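Local coordinates for structural PPIase-like protein L605 (Mimivirus, PDB 2OSE) that forms homotrimers, is found in the virion and, as a cyclophilin-type protein, may bind cyclosporin A and isomerise peptidyl-prolyl bonds, at residues L85-I95 against S145-D153; P122-P133 against D166-L177. All blocks are in the same frame, centred on the assembly; numbering follows the deposited sequence.

Interaction 1. Residues L85-I95 against S145-D153; sequences LHNNYIVSGDI and STFMITLDD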
loop_
_atom_site.group_PDB
_atom_site.type_symbol
_atom_site.label_atom_id
_atom_site.label_comp_id
_atom_site.label_asym_id
_atom_site.label_seq_id
_atom_site.Cartn_x
_atom_site.Cartn_y
_atom_site.Cartn_z
ATOM N N LEU A 85 -3.414 -11.937 5.226
ATOM C CA LEU A 85 -3.069 -12.802 4.114
ATOM C C LEU A 85 -3.937 -14.047 4.156
ATOM O O LEU A 85 -3.788 -14.881 5.072
ATOM C CB LEU A 85 -1.566 -13.155 4.138
ATOM C CG LEU A 85 -1.081 -13.985 2.942
ATOM C CD1 LEU A 85 -1.303 -13.201 1.633
ATOM C CD2 LEU A 85 0.382 -14.495 3.088
ATOM N N HIS A 86 -4.846 -14.152 3.176
ATOM C CA HIS A 86 -5.769 -15.302 3.018
ATOM C C HIS A 86 -5.042 -16.624 3.180
ATOM O O HIS A 86 -3.946 -16.832 2.613
ATOM C CB HIS A 86 -6.522 -15.207 1.660
ATOM C CG HIS A 86 -7.476 -16.335 1.389
ATOM N ND1 HIS A 86 -8.723 -16.426 1.981
ATOM C CD2 HIS A 86 -7.401 -17.373 0.523
ATOM C CE1 HIS A 86 -9.342 -17.512 1.542
ATOM N NE2 HIS A 86 -8.566 -18.096 0.648
ATOM N N ASN A 87 -5.644 -17.526 3.964
ATOM C CA ASN A 87 -5.106 -18.886 4.217
ATOM C C ASN A 87 -3.775 -18.882 4.961
ATOM O O ASN A 87 -3.099 -19.915 5.027
ATOM C CB ASN A 87 -4.936 -19.716 2.926
ATOM C CG ASN A 87 -6.231 -20.227 2.365
ATOM O OD1 ASN A 87 -6.280 -20.680 1.211
ATOM N ND2 ASN A 87 -7.285 -20.177 3.151
ATOM N N ASN A 88 -3.405 -17.730 5.517
ATOM C CA ASN A 88 -2.132 -17.611 6.217
ATOM C C ASN A 88 -2.247 -16.986 7.588
ATOM O O ASN A 88 -2.202 -17.713 8.592
ATOM C CB ASN A 88 -1.057 -16.900 5.373
ATOM C CG ASN A 88 -0.594 -17.735 4.237
ATOM O OD1 ASN A 88 0.453 -18.422 4.311
ATOM N ND2 ASN A 88 -1.381 -17.732 3.157
ATOM N N TYR A 89 -2.422 -15.667 7.642
ATOM C CA TYR A 89 -2.344 -14.930 8.930
ATOM C C TYR A 89 -3.025 -13.592 8.918
ATOM O O TYR A 89 -3.342 -13.043 7.845
ATOM C CB TYR A 89 -0.877 -14.727 9.386
ATOM C CG TYR A 89 0.046 -14.132 8.309
ATOM C CD1 TYR A 89 -0.045 -12.783 7.956
ATOM C CD2 TYR A 89 1.017 -14.923 7.679
ATOM C CE1 TYR A 89 0.808 -12.228 6.958
ATOM C CE2 TYR A 89 1.873 -14.375 6.668
ATOM C CZ TYR A 89 1.738 -13.041 6.327
ATOM O OH TYR A 89 2.548 -12.502 5.350
ATOM N N ILE A 90 -3.228 -13.046 10.117
ATOM C CA ILE A 90 -3.590 -11.642 10.273
ATOM C C ILE A 90 -2.585 -11.052 11.281
ATOM O O ILE A 90 -2.065 -11.788 12.114
ATOM C CB ILE A 90 -5.035 -11.463 10.788
ATOM C CG1 ILE A 90 -5.242 -12.201 12.121
ATOM C CG2 ILE A 90 -6.069 -11.910 9.720
ATOM C CD1 ILE A 90 -6.632 -11.994 12.683
ATOM N N VAL A 91 -2.349 -9.747 11.217
ATOM C CA VAL A 91 -1.315 -9.087 12.045
ATOM C C VAL A 91 -1.863 -7.782 12.567
ATOM O O VAL A 91 -2.570 -7.072 11.851
ATOM C CB VAL A 91 0.020 -8.873 11.251
ATOM C CG1 VAL A 91 1.050 -8.173 12.111
ATOM C CG2 VAL A 91 0.567 -10.201 10.805
ATOM N N SER A 92 -1.589 -7.474 13.837
ATOM C CA SER A 92 -2.027 -6.225 14.432
ATOM C C SER A 92 -0.995 -5.722 15.449
ATOM O O SER A 92 0.064 -6.306 15.565
ATOM C CB SER A 92 -3.412 -6.395 15.084
ATOM O OG SER A 92 -3.975 -5.133 15.404
ATOM N N GLY A 93 -1.295 -4.624 16.146
ATOM C CA GLY A 93 -0.438 -4.176 17.244
ATOM C C GLY A 93 0.073 -2.746 17.234
ATOM O O GLY A 93 0.860 -2.380 18.110
ATOM N N ASP A 94 -0.357 -1.950 16.250
ATOM C CA ASP A 94 -0.027 -0.513 16.193
ATOM C C ASP A 94 -0.857 0.267 17.190
ATOM O O ASP A 94 -1.842 0.934 16.816
ATOM C CB ASP A 94 -0.291 0.044 14.799
ATOM C CG ASP A 94 0.905 -0.052 13.894
ATOM O OD1 ASP A 94 1.899 -0.743 14.238
ATOM O OD2 ASP A 94 0.844 0.597 12.831
ATOM N N ILE A 95 -0.437 0.195 18.450
ATOM C CA ILE A 95 -1.202 0.731 19.569
ATOM C C ILE A 95 -1.277 2.272 19.604
ATOM O O ILE A 95 -2.106 2.843 20.324
ATOM C CB ILE A 95 -0.674 0.144 20.931
ATOM C CG1 ILE A 95 0.819 0.427 21.095
ATOM C CG2 ILE A 95 -0.979 -1.367 21.025
ATOM C CD1 ILE A 95 1.327 0.308 22.540
ATOM N N SER A 145 4.653 -4.706 20.562
ATOM C CA SER A 145 3.223 -5.024 20.585
ATOM C C SER A 145 2.671 -5.737 19.329
ATOM O O SER A 145 1.519 -6.204 19.346
ATOM C CB SER A 145 2.454 -3.722 20.798
ATOM O OG SER A 145 2.778 -2.780 19.773
ATOM N N THR A 146 3.464 -5.767 18.251
ATOM C CA THR A 146 3.101 -6.389 16.972
ATOM C C THR A 146 2.968 -7.914 17.050
ATOM O O THR A 146 3.902 -8.618 17.413
ATOM C CB THR A 146 4.129 -6.058 15.840
ATOM O OG1 THR A 146 4.394 -4.641 15.847
ATOM C CG2 THR A 146 3.559 -6.474 14.451
ATOM N N PHE A 147 1.789 -8.416 16.695
ATOM C CA PHE A 147 1.508 -9.822 16.904
ATOM C C PHE A 147 0.782 -10.407 15.694
ATOM O O PHE A 147 0.112 -9.698 14.963
ATOM C CB PHE A 147 0.701 -10.013 18.217
ATOM C CG PHE A 147 -0.754 -9.585 18.118
ATOM C CD1 PHE A 147 -1.704 -10.441 17.559
ATOM C CD2 PHE A 147 -1.164 -8.348 18.579
ATOM C CE1 PHE A 147 -3.022 -10.072 17.478
ATOM C CE2 PHE A 147 -2.501 -7.953 18.505
ATOM C CZ PHE A 147 -3.417 -8.817 17.956
ATOM N N MET A 148 0.908 -11.712 15.516
ATOM C CA MET A 148 0.342 -12.416 14.400
ATOM C C MET A 148 -0.523 -13.570 14.916
ATOM O O MET A 148 -0.163 -14.218 15.886
ATOM C CB MET A 148 1.497 -13.004 13.595
ATOM C CG MET A 148 1.080 -13.771 12.345
ATOM S SD MET A 148 2.445 -14.580 11.498
ATOM C CE MET A 148 3.205 -13.119 10.711
ATOM N N ILE A 149 -1.634 -13.838 14.219
ATOM C CA ILE A 149 -2.424 -15.068 14.438
ATOM C C ILE A 149 -2.559 -15.806 13.128
ATOM O O ILE A 149 -2.934 -15.210 12.083
ATOM C CB ILE A 149 -3.845 -14.740 15.056
ATOM C CG1 ILE A 149 -3.694 -13.979 16.380
ATOM C CG2 ILE A 149 -4.683 -16.012 15.226
ATOM C CD1 ILE A 149 -5.011 -13.562 17.001
ATOM N N THR A 150 -2.283 -17.109 13.158
ATOM C CA THR A 150 -2.391 -17.925 11.948
ATOM C C THR A 150 -3.846 -18.280 11.645
ATOM O O THR A 150 -4.629 -18.627 12.570
ATOM C CB THR A 150 -1.566 -19.248 12.025
ATOM O OG1 THR A 150 -1.833 -19.908 13.279
ATOM C CG2 THR A 150 -0.065 -18.975 11.918
ATOM N N LEU A 151 -4.187 -18.284 10.343
ATOM C CA LEU A 151 -5.556 -18.574 9.869
ATOM C C LEU A 151 -5.692 -20.022 9.446
ATOM O O LEU A 151 -6.809 -20.512 9.216
ATOM C CB LEU A 151 -5.974 -17.661 8.698
ATOM C CG LEU A 151 -6.026 -16.163 9.000
ATOM C CD1 LEU A 151 -6.245 -15.343 7.719
ATOM C CD2 LEU A 151 -7.087 -15.792 10.056
ATOM N N ASP A 152 -4.560 -20.719 9.338
ATOM C CA ASP A 152 -4.616 -22.115 8.935
ATOM C C ASP A 152 -3.426 -22.866 9.493
ATOM O O ASP A 152 -2.528 -22.248 10.076
ATOM C CB ASP A 152 -4.627 -22.218 7.407
ATOM C CG ASP A 152 -5.261 -23.508 6.915
ATOM O OD1 ASP A 152 -5.541 -24.436 7.725
ATOM O OD2 ASP A 152 -5.495 -23.595 5.705
ATOM N N ASP A 153 -3.448 -24.195 9.324
ATOM C CA ASP A 153 -2.293 -25.061 9.557
ATOM C C ASP A 153 -1.327 -24.861 8.373
ATOM O O ASP A 153 -1.734 -24.408 7.304
ATOM C CB ASP A 153 -2.720 -26.544 9.544
ATOM C CG ASP A 153 -3.712 -26.895 10.635
ATOM O OD1 ASP A 153 -3.661 -26.310 11.747
ATOM O OD2 ASP A 153 -4.551 -27.789 10.376
#

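Interaction 2. Residues P122-P133 against D166-L177; sequences PHESKGLLSLVP and DQVVIGQVYGGL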
loop_
_atom_site.group_PDB
_atom_site.type_symbol
_atom_site.label_atom_id
_atom_site.label_comp_id
_atom_site.label_asym_id
_atom_site.label_seq_id
_atom_site.Cartn_x
_atom_site.Cartn_y
_atom_site.Cartn_z
ATOM N N PRO A 122 6.147 -25.072 18.253
ATOM C CA PRO A 122 6.191 -25.067 16.775
ATOM C C PRO A 122 5.107 -24.159 16.193
ATOM O O PRO A 122 4.118 -23.838 16.901
ATOM C CB PRO A 122 5.958 -26.529 16.388
ATOM C CG PRO A 122 6.236 -27.341 17.673
ATOM C CD PRO A 122 5.924 -26.415 18.825
ATOM N N HIS A 123 5.318 -23.712 14.947
ATOM C CA HIS A 123 4.497 -22.656 14.325
ATOM C C HIS A 123 3.784 -23.246 13.102
ATOM O O HIS A 123 3.853 -22.709 11.985
ATOM C CB HIS A 123 5.403 -21.456 13.935
ATOM C CG HIS A 123 4.727 -20.109 13.942
ATOM N ND1 HIS A 123 3.356 -19.943 13.856
ATOM C CD2 HIS A 123 5.254 -18.858 13.953
ATOM C CE1 HIS A 123 3.069 -18.651 13.850
ATOM N NE2 HIS A 123 4.203 -17.973 13.914
ATOM N N GLU A 124 3.092 -24.354 13.326
ATOM C CA GLU A 124 2.532 -25.157 12.243
ATOM C C GLU A 124 0.996 -25.250 12.179
ATOM O O GLU A 124 0.446 -25.826 11.240
ATOM C CB GLU A 124 3.100 -26.571 12.361
ATOM C CG GLU A 124 4.588 -26.605 12.662
ATOM C CD GLU A 124 5.189 -27.983 12.484
ATOM O OE1 GLU A 124 4.678 -28.951 13.096
ATOM O OE2 GLU A 124 6.163 -28.075 11.707
ATOM N N SER A 125 0.318 -24.692 13.177
ATOM C CA SER A 125 -1.103 -24.891 13.371
ATOM C C SER A 125 -1.878 -23.601 13.285
ATOM O O SER A 125 -1.343 -22.499 13.520
ATOM C CB SER A 125 -1.374 -25.481 14.762
ATOM O OG SER A 125 -0.626 -26.634 14.938
ATOM N N LYS A 126 -3.160 -23.778 12.966
ATOM C CA LYS A 126 -4.152 -22.699 12.935
ATOM C C LYS A 126 -4.343 -22.107 14.324
ATOM O O LYS A 126 -4.286 -22.826 15.325
ATOM C CB LYS A 126 -5.488 -23.293 12.478
ATOM C CG LYS A 126 -6.642 -22.310 12.332
ATOM C CD LYS A 126 -7.808 -23.108 11.776
ATOM C CE LYS A 126 -8.919 -22.258 11.256
ATOM N NZ LYS A 126 -9.828 -23.204 10.523
ATOM N N GLY A 127 -4.613 -20.805 14.382
ATOM C CA GLY A 127 -4.924 -20.154 15.649
ATOM C C GLY A 127 -3.786 -20.067 16.634
ATOM O O GLY A 127 -4.024 -19.992 17.833
ATOM N N LEU A 128 -2.544 -20.050 16.149
ATOM C CA LEU A 128 -1.401 -19.746 17.012
ATOM C C LEU A 128 -1.125 -18.282 17.013
ATOM O O LEU A 128 -1.164 -17.653 15.937
ATOM C CB LEU A 128 -0.156 -20.504 16.538
ATOM C CG LEU A 128 -0.232 -22.024 16.616
ATOM C CD1 LEU A 128 1.096 -22.582 16.161
ATOM C CD2 LEU A 128 -0.493 -22.481 18.061
ATOM N N LEU A 129 -0.873 -17.734 18.210
ATOM C CA LEU A 129 -0.485 -16.346 18.422
ATOM C C LEU A 129 1.044 -16.240 18.498
ATOM O O LEU A 129 1.676 -17.035 19.205
ATOM C CB LEU A 129 -1.031 -15.821 19.771
ATOM C CG LEU A 129 -0.558 -14.422 20.213
ATOM C CD1 LEU A 129 -1.208 -13.351 19.330
ATOM C CD2 LEU A 129 -0.842 -14.174 21.699
ATOM N N SER A 130 1.611 -15.232 17.836
ATOM C CA SER A 130 3.070 -15.069 17.828
ATOM C C SER A 130 3.439 -13.598 17.822
ATOM O O SER A 130 2.580 -12.743 17.562
ATOM C CB SER A 130 3.699 -15.868 16.676
ATOM O OG SER A 130 3.236 -15.448 15.382
ATOM N N LEU A 131 4.682 -13.282 18.182
ATOM C CA LEU A 131 5.127 -11.885 18.154
ATOM C C LEU A 131 6.010 -11.664 16.918
ATOM O O LEU A 131 6.822 -12.494 16.579
ATOM C CB LEU A 131 5.869 -11.481 19.438
ATOM C CG LEU A 131 5.039 -11.536 20.716
ATOM C CD1 LEU A 131 5.906 -11.206 21.956
ATOM C CD2 LEU A 131 3.783 -10.626 20.650
ATOM N N VAL A 132 5.814 -10.535 16.251
ATOM C CA VAL A 132 6.519 -10.275 14.997
ATOM C C VAL A 132 7.834 -9.523 15.306
ATOM O O VAL A 132 7.809 -8.464 15.949
ATOM C CB VAL A 132 5.607 -9.489 14.021
ATOM C CG1 VAL A 132 6.348 -9.150 12.695
ATOM C CG2 VAL A 132 4.305 -10.293 13.737
ATOM N N PRO A 133 8.978 -10.086 14.877
ATOM C CA PRO A 133 10.254 -9.433 15.165
ATOM C C PRO A 133 10.465 -8.157 14.304
ATOM O O PRO A 133 9.793 -7.950 13.283
ATOM C CB PRO A 133 11.290 -10.500 14.800
ATOM C CG PRO A 133 10.618 -11.347 13.784
ATOM C CD PRO A 133 9.146 -11.325 14.093
ATOM N N ASP A 166 12.096 -16.707 14.054
ATOM C CA ASP A 166 11.963 -15.552 14.926
ATOM C C ASP A 166 10.514 -15.061 15.067
ATOM O O ASP A 166 10.254 -14.158 15.849
ATOM C CB ASP A 166 12.811 -14.378 14.423
ATOM C CG ASP A 166 14.313 -14.628 14.522
ATOM O OD1 ASP A 166 14.755 -15.469 15.345
ATOM O OD2 ASP A 166 15.046 -13.938 13.769
ATOM N N GLN A 167 9.606 -15.611 14.266
ATOM C CA GLN A 167 8.175 -15.347 14.413
ATOM C C GLN A 167 7.721 -16.257 15.539
ATOM O O GLN A 167 7.184 -17.341 15.305
ATOM C CB GLN A 167 7.438 -15.609 13.095
ATOM C CG GLN A 167 7.903 -14.687 11.915
ATOM C CD GLN A 167 7.081 -13.425 11.725
ATOM O OE1 GLN A 167 6.382 -12.968 12.625
ATOM N NE2 GLN A 167 7.146 -12.860 10.514
ATOM N N VAL A 168 7.961 -15.807 16.762
ATOM C CA VAL A 168 7.918 -16.680 17.955
ATOM C C VAL A 168 6.506 -16.882 18.553
ATOM O O VAL A 168 5.854 -15.926 18.962
ATOM C CB VAL A 168 8.916 -16.166 19.047
ATOM C CG1 VAL A 168 8.514 -14.775 19.534
ATOM C CG2 VAL A 168 8.986 -17.157 20.264
ATOM N N VAL A 169 6.075 -18.143 18.600
ATOM C CA VAL A 169 4.777 -18.539 19.142
ATOM C C VAL A 169 4.728 -18.359 20.668
ATOM O O VAL A 169 5.562 -18.919 21.404
ATOM C CB VAL A 169 4.448 -19.993 18.769
ATOM C CG1 VAL A 169 3.097 -20.482 19.407
ATOM C CG2 VAL A 169 4.396 -20.137 17.282
ATOM N N ILE A 170 3.744 -17.592 21.119
ATOM C CA ILE A 170 3.546 -17.277 22.537
ATOM C C ILE A 170 2.138 -17.657 23.057
ATOM O O ILE A 170 1.844 -17.410 24.228
ATOM C CB ILE A 170 3.796 -15.777 22.854
ATOM C CG1 ILE A 170 2.886 -14.854 22.024
ATOM C CG2 ILE A 170 5.313 -15.366 22.659
ATOM C CD1 ILE A 170 2.685 -13.542 22.717
ATOM N N GLY A 171 1.295 -18.272 22.210
ATOM C CA GLY A 171 -0.065 -18.570 22.628
ATOM C C GLY A 171 -0.874 -19.288 21.584
ATOM O O GLY A 171 -0.398 -19.500 20.464
ATOM N N GLN A 172 -2.121 -19.641 21.941
ATOM C CA GLN A 172 -3.065 -20.303 21.016
ATOM C C GLN A 172 -4.463 -19.756 21.290
ATOM O O GLN A 172 -4.788 -19.455 22.411
ATOM C CB GLN A 172 -3.110 -21.818 21.258
ATOM C CG GLN A 172 -3.624 -22.170 22.676
ATOM C CD GLN A 172 -3.747 -23.668 22.930
ATOM O OE1 GLN A 172 -4.617 -24.350 22.356
ATOM N NE2 GLN A 172 -2.884 -24.189 23.806
ATOM N N VAL A 173 -5.296 -19.740 20.266
ATOM C CA VAL A 173 -6.702 -19.413 20.359
ATOM C C VAL A 173 -7.425 -20.644 20.883
ATOM O O VAL A 173 -7.327 -21.699 20.272
ATOM C CB VAL A 173 -7.263 -19.006 18.953
ATOM C CG1 VAL A 173 -8.787 -18.791 19.015
ATOM C CG2 VAL A 173 -6.568 -17.711 18.440
ATOM N N TYR A 174 -8.123 -20.535 22.010
ATOM C CA TYR A 174 -8.895 -21.708 22.511
ATOM C C TYR A 174 -10.428 -21.525 22.352
ATOM O O TYR A 174 -11.211 -22.426 22.701
ATOM C CB TYR A 174 -8.506 -22.060 23.965
ATOM C CG TYR A 174 -8.845 -20.967 24.981
ATOM C CD1 TYR A 174 -10.073 -20.947 25.619
ATOM C CD2 TYR A 174 -7.940 -19.922 25.254
ATOM C CE1 TYR A 174 -10.396 -19.925 26.528
ATOM C CE2 TYR A 174 -8.248 -18.923 26.163
ATOM C CZ TYR A 174 -9.482 -18.938 26.795
ATOM O OH TYR A 174 -9.797 -17.945 27.683
ATOM N N GLY A 175 -10.826 -20.375 21.820
ATOM C CA GLY A 175 -12.213 -20.050 21.537
ATOM C C GLY A 175 -12.231 -19.001 20.437
ATOM O O GLY A 175 -11.451 -18.045 20.495
ATOM N N GLY A 176 -13.075 -19.186 19.412
ATOM C CA GLY A 176 -13.144 -18.199 18.319
ATOM C C GLY A 176 -12.375 -18.531 17.053
ATOM O O GLY A 176 -12.163 -17.665 16.224
ATOM N N LEU A 177 -11.959 -19.782 16.879
ATOM C CA LEU A 177 -11.418 -20.219 15.599
ATOM C C LEU A 177 -12.413 -20.007 14.469
ATOM O O LEU A 177 -12.002 -19.732 13.328
ATOM C CB LEU A 177 -11.011 -21.701 15.621
ATOM C CG LEU A 177 -9.894 -22.080 16.598
ATOM C CD1 LEU A 177 -9.706 -23.559 16.512
ATOM C CD2 LEU A 177 -8.630 -21.363 16.135
HETATM O O HOH W 1 5.126 -13.765 14.779
#

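Interaction 1. Residues L85-I95 against S145-D153
M148 reaches across to Y89 and lays its methyl over the middle of the phenol ring: CE stands 4.1 Å from the ring centroid of Y89, almost on the ring normal, while SD sits obliquely beside it, a Met-aromatic contact. The M148 chain leaves with CG opposite the backbone N (chi1 -179°), stays extended and bends only at its last torsion, which swings CE over the ring; the same methyl meets V91 CG2 at 3.9 Å. L85 CB lies over the other face of the Y89 ring. Two antiparallel pairs tie the backbones, I90 with I149 and S92 with F147, each by two hydrogen bonds; I90 N reaches I149 O at 2.9 Å. Next to them L151 N gives N88 O a short, straight bond of 2.7 Å, although it comes from above the carbonyl plane. These strands belong to the antiparallel barrel of the cyclophilin fold. I90, S92, F147 and I149 share one face, where S92 CB meets F147 CZ at 3.8 Å, S92 OG is bonded to K80 O, and helix 177-186 packs on I90 and I149. L151 crosses I90 at about a right angle, its CD1 4.0 Å from I90 CG2. Y89, V91 and M148 share the other face, where cyclophilins generally take up peptide; here A191 and G192 of the second subunit pack against it. At one end S145 OG donates to G93 O, 2.6 Å away in the carbonyl plane. Beyond L151 the packing thins: H86 and N87 are partly exposed at the turn, and N87 O meets D152 through CB, at 3.6 Å. Partly exposed D94, beyond G93, turns instead to S101 and to a salt bridge with K194 of the second subunit.

Interaction 2. Residues P122-P133 against D166-L177
V169 sets CG2 against one face of the H123 imidazole, 3.5 Å from the ring centroid and offset toward the rim, a CH-pi contact. On the other face of the strand pair I170 runs between two leucines: its CD1 lies 3.7 Å from L129 CD2 and 3.7 Å from L131 CG. I170 can do this because a classic beta bulge sets both I170 and G171 opposite L129. The L129 O carbonyl takes a good bond from I170 N (2.9 Å) and only a weak one from G171 N, and L129 N returns a bond to G171 O. Beyond the bulge V173 N bonds to G127 O at 2.8 Å. G127, at positive phi, brings its CA to 3.9 Å from L177 CD2, while V173 CG2 sits beside its carbonyl O.

Further out, H123 NE2 shares a hydrogen bond with S130 OG (3.1 Å), which steadies the ring under V169. One water joins the strands by donating to Q167 OE1 at 2.6 Å, while also bonding S130 OG and, weakly, L131 O. The Q167 chain is bent at chi2 (-94°), carrying OE1 to the water and to P133 CD. Its NE2 donates to A191 O of the second subunit. On the barrel's inner side helix 41-52 covers L129 and I170; on the side of H123 and S130, strand 147-150 runs alongside. With OE1 accepting from water and NE2 donating to another chain, the Q167 amide has a defined orientation, coupling this strand pair to the trimer interface.

How the interactions relate
From the N terminus the segments come in the order 85-95, 122-133, 145-153, 166-177, so the two contacts cross: each has one segment within the span closed by the other. Interaction 1 closes a span of 49 residues, which contains 122-133; interaction 2 closes one of 32, which contains 145-153. In the sheet the strands lie in the order 89-92, 147-150, 128-135, 168-175, and the two contacts join through the middle pair, by S130 N to M148 O at 2.8 Å, and just before it by T150 OG1 to S125 O at 2.6 Å, in the loop leading into strand 128-135. Together they make four neighbouring strands of the barrel wall, which also meets the second subunit.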